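Local atomic coordinates of vestitone reductase (Medicago sativa, PDB entry 2P4H), a protein that catalyses the NADPH-dependent, stereospecific reduction of (3R)-vestitone to an isoflavanol, the penultimate step in making the defence compound medicarpin. Residues F120-S125 with L166-V171. Sequence-based numbering, arbitrary orientation.
Sequences FIYTSS and LAEKAV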
loop_
_atom_site.group_PDB
_atom_site.type_symbol
_atom_site.label_atom_id
_atom_site.label_comp_id
_atom_site.label_asym_id
_atom_site.label_seq_id
_atom_site.Cartn_x
_atom_site.Cartn_y
_atom_site.Cartn_z
ATOM N N PHE A 120 15.296 2.135 2.786
ATOM C CA PHE A 120 14.245 3.109 2.507
ATOM C C PHE A 120 13.218 2.319 1.705
ATOM O O PHE A 120 13.529 1.814 0.626
ATOM C CB PHE A 120 14.799 4.270 1.669
ATOM C CG PHE A 120 13.786 5.337 1.350
ATOM C CD1 PHE A 120 12.833 5.140 0.356
ATOM C CD2 PHE A 120 13.788 6.545 2.048
ATOM C CE1 PHE A 120 11.896 6.129 0.060
ATOM C CE2 PHE A 120 12.856 7.537 1.760
ATOM C CZ PHE A 120 11.908 7.332 0.765
ATOM N N ILE A 121 12.011 2.190 2.242
ATOM C CA ILE A 121 10.972 1.430 1.560
ATOM C C ILE A 121 9.848 2.345 1.107
ATOM O O ILE A 121 9.194 3.014 1.914
ATOM C CB ILE A 121 10.413 0.316 2.467
ATOM C CG1 ILE A 121 11.566 -0.566 2.952
ATOM C CG2 ILE A 121 9.407 -0.529 1.699
ATOM C CD1 ILE A 121 11.137 -1.765 3.785
ATOM N N TYR A 122 9.638 2.366 -0.204
ATOM C CA TYR A 122 8.618 3.201 -0.819
ATOM C C TYR A 122 7.397 2.390 -1.212
ATOM O O TYR A 122 7.512 1.347 -1.856
ATOM C CB TYR A 122 9.182 3.883 -2.065
ATOM C CG TYR A 122 8.209 4.836 -2.711
ATOM C CD1 TYR A 122 7.888 6.044 -2.092
ATOM C CD2 TYR A 122 7.579 4.522 -3.916
ATOM C CE1 TYR A 122 6.965 6.917 -2.649
ATOM C CE2 TYR A 122 6.645 5.397 -4.484
ATOM C CZ TYR A 122 6.348 6.591 -3.837
ATOM O OH TYR A 122 5.421 7.462 -4.367
ATOM N N THR A 123 6.229 2.886 -0.828
ATOM C CA THR A 123 4.968 2.237 -1.143
ATOM C C THR A 123 4.514 2.600 -2.552
ATOM O O THR A 123 4.231 3.767 -2.823
ATOM C CB THR A 123 3.866 2.677 -0.148
ATOM O OG1 THR A 123 4.150 2.141 1.151
ATOM C CG2 THR A 123 2.499 2.199 -0.607
ATOM N N SER A 124 4.468 1.619 -3.452
ATOM C CA SER A 124 3.985 1.886 -4.801
ATOM C C SER A 124 2.614 1.242 -4.976
ATOM O O SER A 124 1.989 0.834 -3.994
ATOM C CB SER A 124 4.964 1.394 -5.870
ATOM O OG SER A 124 4.606 1.948 -7.131
ATOM N N SER A 125 2.166 1.115 -6.221
ATOM C CA SER A 125 0.824 0.625 -6.500
ATOM C C SER A 125 0.704 -0.181 -7.785
ATOM O O SER A 125 1.518 -0.037 -8.692
ATOM C CB SER A 125 -0.097 1.849 -6.580
ATOM O OG SER A 125 -1.278 1.599 -7.312
ATOM N N LEU A 166 5.202 7.836 -12.186
ATOM C CA LEU A 166 6.278 8.820 -12.171
ATOM C C LEU A 166 6.993 8.845 -10.824
ATOM O O LEU A 166 8.218 8.957 -10.768
ATOM C CB LEU A 166 5.728 10.214 -12.481
ATOM C CG LEU A 166 5.163 10.408 -13.889
ATOM C CD1 LEU A 166 4.665 11.837 -14.044
ATOM C CD2 LEU A 166 6.235 10.104 -14.922
ATOM N N ALA A 167 6.229 8.736 -9.743
ATOM C CA ALA A 167 6.820 8.760 -8.411
ATOM C C ALA A 167 7.750 7.579 -8.169
ATOM O O ALA A 167 8.872 7.757 -7.697
ATOM C CB ALA A 167 5.732 8.786 -7.353
ATOM N N GLU A 168 7.298 6.372 -8.497
ATOM C CA GLU A 168 8.140 5.206 -8.266
ATOM C C GLU A 168 9.407 5.256 -9.108
ATOM O O GLU A 168 10.492 4.915 -8.630
ATOM C CB GLU A 168 7.393 3.899 -8.554
ATOM C CG GLU A 168 8.102 2.705 -7.908
ATOM C CD GLU A 168 7.596 1.352 -8.364
ATOM O OE1 GLU A 168 6.463 1.262 -8.882
ATOM O OE2 GLU A 168 8.340 0.368 -8.180
ATOM N N LYS A 169 9.277 5.681 -10.360
ATOM C CA LYS A 169 10.443 5.775 -11.225
ATOM C C LYS A 169 11.445 6.769 -10.650
ATOM O O LYS A 169 12.647 6.515 -10.653
ATOM C CB LYS A 169 10.042 6.205 -12.639
ATOM C CG LYS A 169 9.327 5.124 -13.425
ATOM C CD LYS A 169 9.164 5.518 -14.884
ATOM C CE LYS A 169 8.595 4.372 -15.708
ATOM N NZ LYS A 169 8.535 4.723 -17.156
ATOM N N ALA A 170 10.948 7.893 -10.146
ATOM C CA ALA A 170 11.823 8.914 -9.579
ATOM C C ALA A 170 12.566 8.382 -8.356
ATOM O O ALA A 170 13.761 8.632 -8.184
ATOM C CB ALA A 170 11.013 10.151 -9.212
ATOM N N VAL A 171 11.856 7.644 -7.512
ATOM C CA VAL A 171 12.454 7.075 -6.310
ATOM C C VAL A 171 13.565 6.080 -6.652
ATOM O O VAL A 171 14.659 6.133 -6.087
ATOM C CB VAL A 171 11.372 6.375 -5.445
ATOM C CG1 VAL A 171 12.021 5.521 -4.366
ATOM C CG2 VAL A 171 10.473 7.425 -4.806
#
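Y122 and V171 carry the apolar half of this strand-on-helix contact through a CH-pi interaction. The V171 methyl CG2 sits over the middle of one face of the Y122 ring, 3.9 Å from its centroid. With CG anti to the backbone N (chi1 -176°), the tyrosine reaches from the strand to the helix, where its hydroxyl OH ends 3.3 Å from A167 CB and ring atom CE2 lies 4.1 Å from E168 CA. The other V171 methyl, CG1, is 4.5 Å from F120 CE1, a looser touch.

The polar half is a single short hydrogen bond, 2.6 Å from S124 OG to E168 OE1, in which the hydroxyl donates from above the carboxylate plane, 58° out of it. The second oxygen, OE2, makes a salt bridge with R246 and a hydrogen bond with T184, on the next two strands of the sheet, so the buried carboxylate is gripped from both oxygens and its charge is probably balanced by the arginine. An alanine at E168 would probably leave the S124 hydroxyl without its acceptor and the R246 charge without its mate.

Strand 119-125 lies inside the parallel sheet, and the axis of 166-171 runs roughly antiparallel to that of 120-125 (145°), 8.9 Å away at closest approach. Helix 158-177 leads on into the adjacent strand 182-187, completing the right-handed beta-alpha-beta crossover characteristic of the Rossmann fold in this reductase family.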